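Local coordinates for malonyl-CoA decarboxylase (Rhodopseudomonas palustris, PDB 4KSA), which probably catalyses the decarboxylation of malonyl-CoA to acetyl-CoA and carbon dioxide, at residues I40-T45 with A59-A64; E121-L126 with T165-R170; I178-P183 with D203-R208; R215-F220 with V289-R294. All coordinates share one frame; numbering follows the deposited sequence.

Contact 1: residues I40-T45 with A59-A64; sequences IALSET and AASLLA
Leu42 and Leu62 mark where segments 40-45 and 59-64 come nearest, CA to CA, and they illustrate how a pair of leucines can close a helix interface without meeting end to end. The side chains slide past each other in opposite directions. Leu42 sends its CD2 methyl onto the base of the other residue, 3.5 Å from Leu62 CA, while the same Leu42 CD2 lies 3.8 Å from Leu62 CB. With CG anti to the backbone N (chi1 -172°), Leu62 reaches back across the gap and sets its CD1 methyl against Ser43, touching both its hydroxyl and its backbone CA. The Ser43 OG is turned beside its own backbone N and hydrogen-bonds Leu39 O one helical turn earlier, so this small polar group lies in apolar company with its bonding supplied from within its helix. Phe77, Phe85 and Leu122 also touch Ser43, and Leu126 packs on Leu62, which makes this the buried and closely filled flank. Toward the partly exposed flank the contact thins: Leu42 CD2 stays 4.1 Å from Ser61 C, its nearest atom on that residue, and Leu58 is a further neighbour of Leu42. The segment axes approach to 9.8 Å at 163°. Helices 36-48 and 52-68, joined by a short turn, thus form an antiparallel helical hairpin, part of the all-helical N-terminal portion of the chain.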
loop_
_atom_site.group_PDB
_atom_site.type_symbol
_atom_site.label_atom_id
_atom_site.label_comp_id
_atom_site.label_asym_id
_atom_site.label_seq_id
_atom_site.Cartn_x
_atom_site.Cartn_y
_atom_site.Cartn_z
ATOM N N ILE A 40 3.879 31.465 29.573
ATOM C CA ILE A 40 2.648 31.417 30.334
ATOM C C ILE A 40 1.637 32.382 29.709
ATOM O O ILE A 40 0.461 32.054 29.559
ATOM C CB ILE A 40 2.895 31.794 31.798
ATOM C CG1 ILE A 40 3.929 30.846 32.384
ATOM C CG2 ILE A 40 1.612 31.686 32.606
ATOM C CD1 ILE A 40 4.325 31.196 33.780
ATOM N N ALA A 41 2.091 33.573 29.343
ATOM C CA ALA A 41 1.202 34.548 28.726
ATOM C C ALA A 41 0.593 33.939 27.471
ATOM O O ALA A 41 -0.611 34.026 27.240
ATOM C CB ALA A 41 1.974 35.795 28.361
ATOM N N LEU A 42 1.452 33.318 26.666
ATOM C CA LEU A 42 1.053 32.672 25.418
ATOM C C LEU A 42 -0.025 31.615 25.665
ATOM O O LEU A 42 -1.032 31.569 24.972
ATOM C CB LEU A 42 2.275 32.031 24.781
ATOM C CG LEU A 42 2.172 31.701 23.304
ATOM C CD1 LEU A 42 1.589 32.879 22.539
ATOM C CD2 LEU A 42 3.568 31.358 22.796
ATOM N N SER A 43 0.199 30.768 26.659
ATOM C CA SER A 43 -0.772 29.740 27.000
ATOM C C SER A 43 -2.146 30.396 27.191
ATOM O O SER A 43 -3.177 29.819 26.847
ATOM C CB SER A 43 -0.354 29.022 28.294
ATOM O OG SER A 43 0.964 28.514 28.189
ATOM N N GLU A 44 -2.143 31.605 27.744
ATOM C CA GLU A 44 -3.369 32.350 27.998
ATOM C C GLU A 44 -4.051 32.816 26.709
ATOM O O GLU A 44 -5.282 32.795 26.613
ATOM C CB GLU A 44 -3.065 33.552 28.896
ATOM C CG GLU A 44 -2.816 33.192 30.338
ATOM C CD GLU A 44 -4.030 32.562 30.980
ATOM O OE1 GLU A 44 -3.913 32.069 32.123
ATOM O OE2 GLU A 44 -5.107 32.562 30.334
ATOM N N THR A 45 -3.253 33.247 25.734
ATOM C CA THR A 45 -3.791 33.679 24.457
ATOM C C THR A 45 -4.405 32.430 23.815
ATOM O O THR A 45 -5.592 32.406 23.494
ATOM C CB THR A 45 -2.686 34.235 23.512
ATOM O OG1 THR A 45 -1.986 35.309 24.150
ATOM C CG2 THR A 45 -3.298 34.738 22.202
ATOM N N ALA A 59 -0.170 27.644 19.276
ATOM C CA ALA A 59 0.303 26.401 19.860
ATOM C C ALA A 59 1.659 26.055 19.249
ATOM O O ALA A 59 2.629 25.772 19.953
ATOM C CB ALA A 59 -0.715 25.276 19.609
ATOM N N ALA A 60 1.732 26.088 17.933
ATOM C CA ALA A 60 2.988 25.780 17.282
ATOM C C ALA A 60 4.062 26.700 17.860
ATOM O O ALA A 60 5.196 26.284 18.092
ATOM C CB ALA A 60 2.853 25.984 15.791
ATOM N N SER A 61 3.675 27.947 18.120
ATOM C CA SER A 61 4.576 28.954 18.652
ATOM C C SER A 61 5.009 28.607 20.077
ATOM O O SER A 61 6.203 28.622 20.385
ATOM C CB SER A 61 3.883 30.330 18.615
ATOM O OG SER A 61 4.814 31.403 18.482
ATOM N N LEU A 62 4.041 28.287 20.937
ATOM C CA LEU A 62 4.314 27.941 22.335
ATOM C C LEU A 62 5.261 26.744 22.464
ATOM O O LEU A 62 6.189 26.761 23.278
ATOM C CB LEU A 62 2.994 27.652 23.072
ATOM C CG LEU A 62 3.057 27.449 24.594
ATOM C CD1 LEU A 62 1.705 27.736 25.220
ATOM C CD2 LEU A 62 3.488 26.037 24.905
ATOM N N LEU A 63 5.028 25.710 21.661
ATOM C CA LEU A 63 5.865 24.520 21.695
ATOM C C LEU A 63 7.291 24.837 21.299
ATOM O O LEU A 63 8.240 24.348 21.930
ATOM C CB LEU A 63 5.302 23.440 20.773
ATOM C CG LEU A 63 4.029 22.779 21.306
ATOM C CD1 LEU A 63 3.401 21.901 20.255
ATOM C CD2 LEU A 63 4.374 21.967 22.520
ATOM N N ALA A 64 7.449 25.647 20.256
ATOM C CA ALA A 64 8.782 26.024 19.793
ATOM C C ALA A 64 9.487 26.836 20.881
ATOM O O ALA A 64 10.681 26.655 21.144
ATOM C CB ALA A 64 8.682 26.836 18.514
#

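Contact 2: residues E121-L126 with T165-R170; sequences ELIRRL and TSWFNR
Ile123 and Trp167 cross at a slant, the branch methyl of the isoleucine meeting the far end of the indole: Ile123 CG2 lies 4.0 Å from Trp167 CH2. Arg124 approaches differently, with its backbone rather than its side chain, for Arg124 CA sits near the ring plane at the edge, 4.3 Å from Trp167 CZ2. The backbones are 10.2 Å apart between Arg124 CA and Trp167 CA; the size of the indole bridges this, and CG anti to the carbonyl carbon (chi1 -57°) points it at helix 118-126. This is helix-to-helix packing in the helical N-terminal domain, where the last turn of helix 154-167 inserts one large ring against its neighbour before the chain leaves the helix through an inverse gamma turn centred on Phe168. The arginine side chain leads away, its guanidinium gripping Glu121 OE1 side-on from one face of the carboxylate, with Arg124 NE at 3.3 Å and Arg124 NH2 at 3.2 Å. Arg125 takes the other oxygen in a nearly straight bond, Arg125 NE to Glu121 OE2 at 2.7 Å and 171°, using the anti lone pair. Arg124 NH2 has a second carboxylate partner in Glu116. The Arg124 side chain is about 5 Å from a bound magnesium ion and from His162, a magnesium ligand in a structure of this protein, though none is modelled on it in this chain.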
loop_
_atom_site.group_PDB
_atom_site.type_symbol
_atom_site.label_atom_id
_atom_site.label_comp_id
_atom_site.label_asym_id
_atom_site.label_seq_id
_atom_site.Cartn_x
_atom_site.Cartn_y
_atom_site.Cartn_z
ATOM N N GLU A 121 -7.408 21.638 28.486
ATOM C CA GLU A 121 -7.722 22.349 27.271
ATOM C C GLU A 121 -6.445 22.868 26.621
ATOM O O GLU A 121 -6.342 22.899 25.394
ATOM C CB GLU A 121 -8.680 23.503 27.575
ATOM C CG GLU A 121 -9.226 24.209 26.336
ATOM C CD GLU A 121 -9.821 23.222 25.334
ATOM O OE1 GLU A 121 -10.465 22.231 25.776
ATOM O OE2 GLU A 121 -9.650 23.444 24.113
ATOM N N LEU A 122 -5.475 23.271 27.443
ATOM C CA LEU A 122 -4.203 23.782 26.942
ATOM C C LEU A 122 -3.389 22.692 26.225
ATOM O O LEU A 122 -2.767 22.945 25.174
ATOM C CB LEU A 122 -3.357 24.347 28.089
ATOM C CG LEU A 122 -1.962 24.804 27.642
ATOM C CD1 LEU A 122 -2.129 25.945 26.620
ATOM C CD2 LEU A 122 -1.113 25.226 28.846
ATOM N N ILE A 123 -3.366 21.489 26.809
ATOM C CA ILE A 123 -2.643 20.381 26.209
ATOM C C ILE A 123 -3.369 19.953 24.924
ATOM O O ILE A 123 -2.731 19.744 23.878
ATOM C CB ILE A 123 -2.506 19.195 27.215
ATOM C CG1 ILE A 123 -1.665 19.642 28.418
ATOM C CG2 ILE A 123 -1.804 18.011 26.569
ATOM C CD1 ILE A 123 -1.516 18.581 29.509
ATOM N N ARG A 124 -4.700 19.847 24.997
ATOM C CA ARG A 124 -5.495 19.449 23.828
ATOM C C ARG A 124 -5.236 20.354 22.655
ATOM O O ARG A 124 -5.172 19.891 21.515
ATOM C CB ARG A 124 -6.993 19.451 24.119
ATOM C CG ARG A 124 -7.459 18.205 24.831
ATOM C CD ARG A 124 -8.965 18.108 24.810
ATOM N NE ARG A 124 -9.568 19.072 25.713
ATOM C CZ ARG A 124 -9.921 18.792 26.961
ATOM N NH1 ARG A 124 -9.742 17.572 27.439
ATOM N NH2 ARG A 124 -10.421 19.742 27.732
ATOM N N ARG A 125 -5.076 21.643 22.924
ATOM C CA ARG A 125 -4.820 22.581 21.853
ATOM C C ARG A 125 -3.396 22.486 21.340
ATOM O O ARG A 125 -3.166 22.588 20.140
ATOM C CB ARG A 125 -5.132 23.996 22.319
ATOM C CG ARG A 125 -6.588 24.151 22.680
ATOM C CD ARG A 125 -7.007 25.602 22.803
ATOM N NE ARG A 125 -8.417 25.670 23.168
ATOM C CZ ARG A 125 -9.204 26.724 22.970
ATOM N NH1 ARG A 125 -8.725 27.838 22.414
ATOM N NH2 ARG A 125 -10.493 26.640 23.281
ATOM N N LEU A 126 -2.438 22.282 22.236
ATOM C CA LEU A 126 -1.037 22.177 21.836
ATOM C C LEU A 126 -0.819 20.953 20.981
ATOM O O LEU A 126 0.166 20.855 20.264
ATOM C CB LEU A 126 -0.142 22.079 23.062
ATOM C CG LEU A 126 -0.039 23.334 23.918
ATOM C CD1 LEU A 126 0.827 23.043 25.124
ATOM C CD2 LEU A 126 0.556 24.469 23.080
ATOM N N THR A 165 -3.882 8.682 27.405
ATOM C CA THR A 165 -4.615 7.433 27.447
ATOM C C THR A 165 -5.660 7.416 26.342
ATOM O O THR A 165 -5.802 6.423 25.616
ATOM C CB THR A 165 -5.301 7.240 28.807
ATOM O OG1 THR A 165 -4.307 6.913 29.783
ATOM C CG2 THR A 165 -6.330 6.129 28.743
ATOM N N SER A 166 -6.383 8.523 26.199
ATOM C CA SER A 166 -7.401 8.595 25.173
ATOM C C SER A 166 -6.808 8.669 23.770
ATOM O O SER A 166 -7.408 8.177 22.818
ATOM C CB SER A 166 -8.306 9.789 25.401
ATOM O OG SER A 166 -9.360 9.756 24.458
ATOM N N TRP A 167 -5.633 9.271 23.632
ATOM C CA TRP A 167 -5.026 9.380 22.313
ATOM C C TRP A 167 -4.333 8.109 21.848
ATOM O O TRP A 167 -4.451 7.732 20.688
ATOM C CB TRP A 167 -4.001 10.510 22.261
ATOM C CG TRP A 167 -4.528 11.836 22.620
ATOM C CD1 TRP A 167 -5.833 12.195 22.748
ATOM C CD2 TRP A 167 -3.753 12.990 22.942
ATOM N NE1 TRP A 167 -5.921 13.505 23.141
ATOM C CE2 TRP A 167 -4.656 14.016 23.267
ATOM C CE3 TRP A 167 -2.375 13.255 22.986
ATOM C CZ2 TRP A 167 -4.230 15.294 23.642
ATOM C CZ3 TRP A 167 -1.951 14.516 23.355
ATOM C CH2 TRP A 167 -2.876 15.526 23.680
ATOM N N PHE A 168 -3.580 7.468 22.734
ATOM C CA PHE A 168 -2.892 6.259 22.339
ATOM C C PHE A 168 -3.742 5.035 22.566
ATOM O O PHE A 168 -3.398 4.182 23.374
ATOM C CB PHE A 168 -1.566 6.101 23.084
ATOM C CG PHE A 168 -0.541 7.147 22.738
ATOM C CD1 PHE A 168 -0.479 8.341 23.446
ATOM C CD2 PHE A 168 0.358 6.944 21.702
ATOM C CE1 PHE A 168 0.457 9.305 23.131
ATOM C CE2 PHE A 168 1.305 7.915 21.378
ATOM C CZ PHE A 168 1.349 9.088 22.091
ATOM N N ASN A 169 -4.853 4.950 21.846
ATOM C CA ASN A 169 -5.755 3.807 21.935
ATOM C C ASN A 169 -5.061 2.540 21.414
ATOM O O ASN A 169 -4.437 2.565 20.349
ATOM C CB ASN A 169 -7.020 4.069 21.106
ATOM C CG ASN A 169 -6.727 4.283 19.616
ATOM O OD1 ASN A 169 -7.578 4.012 18.765
ATOM N ND2 ASN A 169 -5.528 4.780 19.300
ATOM N N ARG A 170 -5.172 1.433 22.148
ATOM C CA ARG A 170 -4.529 0.184 21.721
ATOM C C ARG A 170 -4.996 -0.312 20.346
ATOM O O ARG A 170 -4.252 -0.986 19.637
ATOM C CB ARG A 170 -4.742 -0.919 22.758
ATOM C CG ARG A 170 -6.189 -1.264 23.027
ATOM C CD ARG A 170 -6.285 -2.619 23.715
ATOM N NE ARG A 170 -7.034 -2.538 24.963
ATOM C CZ ARG A 170 -8.269 -2.993 25.133
ATOM N NH1 ARG A 170 -8.913 -3.583 24.127
ATOM N NH2 ARG A 170 -8.867 -2.839 26.310
#

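Contact 3: residues I178-P183 with D203-R208; sequences IDWTTP and DDLRAR
Arg206 lays its aliphatic chain over one face of the Trp180 indole, and Leu205 just before it adds a methyl at the ring's rim. First in sequence comes Asp203, poorly ordered, a partner of Arg206 within the helix: its carboxylate makes a long charge pairing, lying well out of the guanidinium plane. Leu205 then brings its methyl near the plane of the indole, with Leu205 CD1 4.1 Å from Trp180 CZ3. At Arg206 the face itself is covered: CB makes a CH-pi contact, 3.6 Å from the centroid of the Trp180 six-membered ring and 20° off its normal, and Arg206 CD rests 3.4 Å from Trp180 CZ2. The chain bends at chi3 (67°), and the guanidinium plane stands 85° from the indole, edge-on to it rather than stacked. The tryptophan is presented by a type I beta turn from Asp179 to Thr182, reinforced by an Asx turn at Asp179. The indole N-H of Trp180 and the guanidinium of Arg206 converge on Glu188 of the third subunit, which accepts a hydrogen bond from Trp180 NE1 and salt-bridges Arg206 NE. With an alanine here in place of Trp180, the aliphatic part of Arg206 would probably lose its flat cover, and Glu188 of the third subunit its indole donor. Further along, Arg208 turns to another partner, forming a salt bridge with Glu233 of its own chain.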
loop_
_atom_site.group_PDB
_atom_site.type_symbol
_atom_site.label_atom_id
_atom_site.label_comp_id
_atom_site.label_asym_id
_atom_site.label_seq_id
_atom_site.Cartn_x
_atom_site.Cartn_y
_atom_site.Cartn_z
ATOM N N ILE A 178 11.332 -5.604 12.712
ATOM C CA ILE A 178 12.362 -4.623 12.461
ATOM C C ILE A 178 13.594 -5.348 11.948
ATOM O O ILE A 178 14.147 -6.233 12.612
ATOM C CB ILE A 178 12.682 -3.837 13.747
ATOM C CG1 ILE A 178 11.436 -3.050 14.164
ATOM C CG2 ILE A 178 13.895 -2.956 13.546
ATOM C CD1 ILE A 178 11.620 -2.198 15.369
ATOM N N ASP A 179 14.009 -4.987 10.745
ATOM C CA ASP A 179 15.158 -5.613 10.142
ATOM C C ASP A 179 15.799 -4.646 9.162
ATOM O O ASP A 179 15.489 -3.452 9.170
ATOM C CB ASP A 179 14.748 -6.910 9.434
ATOM C CG ASP A 179 13.660 -6.697 8.403
ATOM O OD1 ASP A 179 13.848 -5.829 7.528
ATOM O OD2 ASP A 179 12.617 -7.392 8.460
ATOM N N TRP A 180 16.689 -5.176 8.330
ATOM C CA TRP A 180 17.423 -4.400 7.348
ATOM C C TRP A 180 16.527 -3.811 6.249
ATOM O O TRP A 180 16.952 -2.908 5.507
ATOM C CB TRP A 180 18.534 -5.260 6.721
ATOM C CG TRP A 180 19.671 -4.451 6.184
ATOM C CD1 TRP A 180 20.196 -4.500 4.925
ATOM C CD2 TRP A 180 20.407 -3.445 6.888
ATOM N NE1 TRP A 180 21.215 -3.581 4.799
ATOM C CE2 TRP A 180 21.366 -2.920 5.990
ATOM C CE3 TRP A 180 20.349 -2.935 8.192
ATOM C CZ2 TRP A 180 22.260 -1.910 6.354
ATOM C CZ3 TRP A 180 21.237 -1.930 8.554
ATOM C CH2 TRP A 180 22.182 -1.428 7.637
ATOM N N THR A 181 15.299 -4.309 6.129
ATOM C CA THR A 181 14.410 -3.738 5.134
ATOM C C THR A 181 13.577 -2.648 5.773
ATOM O O THR A 181 12.726 -2.044 5.107
ATOM C CB THR A 181 13.437 -4.734 4.505
ATOM O OG1 THR A 181 12.375 -5.012 5.418
ATOM C CG2 THR A 181 14.147 -5.977 4.137
ATOM N N THR A 182 13.803 -2.403 7.063
ATOM C CA THR A 182 13.078 -1.347 7.762
ATOM C C THR A 182 13.679 -0.017 7.320
ATOM O O THR A 182 14.858 0.046 6.997
ATOM C CB THR A 182 13.207 -1.507 9.315
ATOM O OG1 THR A 182 12.254 -2.473 9.783
ATOM C CG2 THR A 182 12.984 -0.157 10.038
ATOM N N PRO A 183 12.867 1.055 7.273
ATOM C CA PRO A 183 13.373 2.374 6.865
ATOM C C PRO A 183 14.523 2.858 7.752
ATOM O O PRO A 183 14.462 2.747 8.971
ATOM C CB PRO A 183 12.135 3.267 6.986
ATOM C CG PRO A 183 11.028 2.341 6.641
ATOM C CD PRO A 183 11.392 1.075 7.373
ATOM N N ASP A 203 27.144 -0.619 10.803
ATOM C CA ASP A 203 27.751 -1.939 10.668
ATOM C C ASP A 203 27.341 -2.804 11.859
ATOM O O ASP A 203 27.172 -4.018 11.731
ATOM C CB ASP A 203 29.272 -1.807 10.615
ATOM C CG ASP A 203 29.741 -0.977 9.434
ATOM O OD1 ASP A 203 30.846 -0.394 9.515
ATOM O OD2 ASP A 203 29.007 -0.915 8.424
ATOM N N ASP A 204 27.184 -2.164 13.014
ATOM C CA ASP A 204 26.783 -2.849 14.239
ATOM C C ASP A 204 25.329 -3.280 14.136
ATOM O O ASP A 204 24.997 -4.449 14.331
ATOM C CB ASP A 204 26.923 -1.914 15.441
ATOM C CG ASP A 204 28.349 -1.498 15.694
ATOM O OD1 ASP A 204 29.042 -1.125 14.723
ATOM O OD2 ASP A 204 28.772 -1.534 16.870
ATOM N N LEU A 205 24.467 -2.311 13.838
ATOM C CA LEU A 205 23.035 -2.548 13.710
ATOM C C LEU A 205 22.784 -3.604 12.631
ATOM O O LEU A 205 22.070 -4.582 12.872
ATOM C CB LEU A 205 22.325 -1.219 13.373
ATOM C CG LEU A 205 20.815 -1.003 13.574
ATOM C CD1 LEU A 205 20.039 -1.657 12.456
ATOM C CD2 LEU A 205 20.385 -1.545 14.924
ATOM N N ARG A 206 23.377 -3.413 11.451
ATOM C CA ARG A 206 23.201 -4.376 10.363
ATOM C C ARG A 206 23.690 -5.744 10.821
ATOM O O ARG A 206 23.060 -6.769 10.537
ATOM C CB ARG A 206 23.966 -3.954 9.101
ATOM C CG ARG A 206 24.090 -5.096 8.090
ATOM C CD ARG A 206 24.246 -4.636 6.641
ATOM N NE ARG A 206 25.506 -3.951 6.348
ATOM C CZ ARG A 206 26.713 -4.495 6.481
ATOM N NH1 ARG A 206 27.797 -3.785 6.179
ATOM N NH2 ARG A 206 26.840 -5.742 6.926
ATOM N N ALA A 207 24.816 -5.744 11.532
ATOM C CA ALA A 207 25.390 -6.975 12.050
ATOM C C ALA A 207 24.428 -7.568 13.079
ATOM O O ALA A 207 24.004 -8.717 12.957
ATOM C CB ALA A 207 26.740 -6.690 12.692
ATOM N N ARG A 208 24.076 -6.769 14.083
ATOM C CA ARG A 208 23.172 -7.210 15.133
ATOM C C ARG A 208 21.833 -7.734 14.618
ATOM O O ARG A 208 21.184 -8.522 15.297
ATOM C CB ARG A 208 22.953 -6.070 16.138
ATOM C CG ARG A 208 21.822 -6.288 17.155
ATOM C CD ARG A 208 20.480 -5.842 16.587
ATOM N NE ARG A 208 19.346 -6.132 17.464
ATOM C CZ ARG A 208 18.910 -7.353 17.755
ATOM N NH1 ARG A 208 17.866 -7.511 18.558
ATOM N NH2 ARG A 208 19.521 -8.416 17.251
#

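Contact 4: residues R215-F220 with V289-R294; sequences RCYGFF and VEEIKR
Tyr217 supplies the strand's side of this mainly apolar contact, its phenol reaching helix 284-295 and meeting Glu291 and Ile292 obliquely. CG anti to the carbonyl carbon (chi1 -60°) aims the ring at the helix, and its length bridges the 9.8 Å between Tyr217 CA and Glu291 CA. On Ile292 the touching atoms are the CG1 methylene and the terminal methyl: Ile292 CG1 lies 4.0 Å from Tyr217 CZ and 3.6 Å from Tyr217 OH. Glu291 contributes its aliphatic part, with CG 3.9 Å from Tyr217 CE1, while a bend at chi2 turns the carboxylate, whose plane is 65° from that of the phenol. A leucine in place of Tyr217 would probably fail to span this distance and leave a gap beside Ile292 and the Glu291 methylene. Among charged groups, Glu291 pairs with Arg294 one turn on: Glu291 OE2 is 3.1 Å from Arg294 NH2 but well out of the guanidinium plane, so the attraction is one of charge without a directed N-H. Arg215, on the same strand, salt-bridges Glu295 at the helix end. Backbone hydrogen bonds, finally, tie strand 214-220 into the sheet, joining Tyr217 to Val232 and Gly218 to Gln176. Helix 284-295 thus lies against the mixed sheet, in the beta-alpha-beta crossover between the parallel neighbours 262-270 and 301-304, while strand 214-220 runs antiparallel between strands 174-178 and 230-237.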
loop_
_atom_site.group_PDB
_atom_site.type_symbol
_atom_site.label_atom_id
_atom_site.label_comp_id
_atom_site.label_asym_id
_atom_site.label_seq_id
_atom_site.Cartn_x
_atom_site.Cartn_y
_atom_site.Cartn_z
ATOM N N ARG A 215 15.594 -11.905 15.933
ATOM C CA ARG A 215 14.443 -11.195 15.375
ATOM C C ARG A 215 13.894 -10.203 16.377
ATOM O O ARG A 215 13.535 -10.597 17.477
ATOM C CB ARG A 215 13.306 -12.165 15.057
ATOM C CG ARG A 215 13.597 -13.153 13.982
ATOM C CD ARG A 215 12.740 -12.893 12.766
ATOM N NE ARG A 215 12.745 -14.042 11.865
ATOM C CZ ARG A 215 13.850 -14.639 11.422
ATOM N NH1 ARG A 215 15.046 -14.194 11.795
ATOM N NH2 ARG A 215 13.760 -15.690 10.613
ATOM N N CYS A 216 13.813 -8.927 16.020
ATOM C CA CYS A 216 13.227 -7.956 16.944
ATOM C C CYS A 216 12.017 -7.309 16.313
ATOM O O CYS A 216 11.940 -7.136 15.097
ATOM C CB CYS A 216 14.230 -6.894 17.361
ATOM S SG CYS A 216 15.347 -6.492 16.069
ATOM N N TYR A 217 11.059 -6.971 17.157
ATOM C CA TYR A 217 9.827 -6.377 16.705
ATOM C C TYR A 217 9.604 -5.005 17.315
ATOM O O TYR A 217 10.286 -4.599 18.272
ATOM C CB TYR A 217 8.686 -7.315 17.054
ATOM C CG TYR A 217 8.863 -8.661 16.398
ATOM C CD1 TYR A 217 8.411 -8.883 15.097
ATOM C CD2 TYR A 217 9.566 -9.688 17.034
ATOM C CE1 TYR A 217 8.658 -10.086 14.443
ATOM C CE2 TYR A 217 9.819 -10.901 16.378
ATOM C CZ TYR A 217 9.364 -11.087 15.082
ATOM O OH TYR A 217 9.634 -12.253 14.398
ATOM N N GLY A 218 8.657 -4.276 16.735
ATOM C CA GLY A 218 8.351 -2.959 17.233
ATOM C C GLY A 218 6.863 -2.726 17.222
ATOM O O GLY A 218 6.146 -3.303 16.405
ATOM N N PHE A 219 6.395 -1.904 18.156
ATOM C CA PHE A 219 4.984 -1.545 18.218
ATOM C C PHE A 219 4.885 -0.075 17.842
ATOM O O PHE A 219 5.560 0.779 18.420
ATOM C CB PHE A 219 4.423 -1.804 19.606
ATOM C CG PHE A 219 4.066 -3.239 19.834
ATOM C CD1 PHE A 219 2.887 -3.760 19.317
ATOM C CD2 PHE A 219 4.942 -4.090 20.507
ATOM C CE1 PHE A 219 2.584 -5.112 19.464
ATOM C CE2 PHE A 219 4.648 -5.439 20.656
ATOM C CZ PHE A 219 3.468 -5.952 20.133
ATOM N N PHE A 220 4.067 0.206 16.839
ATOM C CA PHE A 220 3.917 1.556 16.347
ATOM C C PHE A 220 2.495 2.018 16.513
ATOM O O PHE A 220 1.563 1.225 16.426
ATOM C CB PHE A 220 4.290 1.621 14.861
ATOM C CG PHE A 220 5.739 1.334 14.583
ATOM C CD1 PHE A 220 6.648 2.370 14.415
ATOM C CD2 PHE A 220 6.213 0.026 14.554
ATOM C CE1 PHE A 220 8.023 2.123 14.234
ATOM C CE2 PHE A 220 7.597 -0.240 14.376
ATOM C CZ PHE A 220 8.498 0.821 14.217
ATOM N N VAL A 289 3.934 -13.399 19.503
ATOM C CA VAL A 289 4.035 -14.855 19.406
ATOM C C VAL A 289 3.286 -15.362 18.185
ATOM O O VAL A 289 3.827 -16.153 17.409
ATOM C CB VAL A 289 3.493 -15.580 20.675
ATOM C CG1 VAL A 289 3.178 -17.026 20.344
ATOM C CG2 VAL A 289 4.538 -15.544 21.786
ATOM N N GLU A 290 2.047 -14.902 18.018
ATOM C CA GLU A 290 1.237 -15.313 16.877
ATOM C C GLU A 290 1.979 -14.951 15.596
ATOM O O GLU A 290 1.865 -15.654 14.592
ATOM C CB GLU A 290 -0.143 -14.645 16.923
ATOM C CG GLU A 290 -0.902 -14.998 18.205
ATOM C CD GLU A 290 -2.346 -14.484 18.267
ATOM O OE1 GLU A 290 -2.566 -13.252 18.173
ATOM O OE2 GLU A 290 -3.265 -15.324 18.428
ATOM N N GLU A 291 2.765 -13.878 15.632
ATOM C CA GLU A 291 3.518 -13.479 14.449
ATOM C C GLU A 291 4.634 -14.468 14.141
ATOM O O GLU A 291 4.723 -14.980 13.029
ATOM C CB GLU A 291 4.105 -12.076 14.619
ATOM C CG GLU A 291 5.265 -11.765 13.659
ATOM C CD GLU A 291 4.875 -11.790 12.176
ATOM O OE1 GLU A 291 5.797 -11.850 11.322
ATOM O OE2 GLU A 291 3.659 -11.737 11.864
ATOM N N ILE A 292 5.488 -14.731 15.122
ATOM C CA ILE A 292 6.588 -15.666 14.928
ATOM C C ILE A 292 6.041 -17.012 14.452
ATOM O O ILE A 292 6.556 -17.600 13.502
ATOM C CB ILE A 292 7.400 -15.863 16.246
ATOM C CG1 ILE A 292 8.038 -14.536 16.655
ATOM C CG2 ILE A 292 8.490 -16.897 16.053
ATOM C CD1 ILE A 292 8.768 -14.567 17.985
ATOM N N LYS A 293 4.978 -17.484 15.093
ATOM C CA LYS A 293 4.404 -18.767 14.735
ATOM C C LYS A 293 3.996 -18.862 13.271
ATOM O O LYS A 293 4.270 -19.864 12.608
ATOM C CB LYS A 293 3.199 -19.080 15.621
ATOM C CG LYS A 293 2.643 -20.480 15.417
ATOM C CD LYS A 293 1.406 -20.723 16.272
ATOM C CE LYS A 293 0.301 -19.729 15.935
ATOM N NZ LYS A 293 -1.018 -20.153 16.491
ATOM N N ARG A 294 3.346 -17.829 12.749
ATOM C CA ARG A 294 2.920 -17.897 11.361
ATOM C C ARG A 294 4.094 -17.807 10.390
ATOM O O ARG A 294 4.029 -18.336 9.281
ATOM C CB ARG A 294 1.885 -16.818 11.053
ATOM C CG ARG A 294 2.460 -15.474 10.732
ATOM C CD ARG A 294 1.478 -14.676 9.893
ATOM N NE ARG A 294 1.988 -13.339 9.613
ATOM C CZ ARG A 294 3.148 -13.091 9.008
ATOM N NH1 ARG A 294 3.925 -14.095 8.612
ATOM N NH2 ARG A 294 3.532 -11.832 8.806
#

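How the contacts relate
The four contacts fall into two pairs, one in the helical portion and one in the domain built round the sheet. Contacts 1 and 2, with centres about 17 Å apart, adjoin through helix 118-126: Leu62 CD2 lies 3.8 Å from Leu126 CD2. Contacts 3 and 4 are about 16 Å apart between centres and share the sheet edge, where Ile178 N probably hydrogen-bonds Cys216 O at 2.9 Å. Between the pairs, contacts 2 and 4 come nearest, about 7 Å between closest atoms, though their centres are about 28 Å apart. Contact 2 alone lies beside the magnesium site; the other three are away from it.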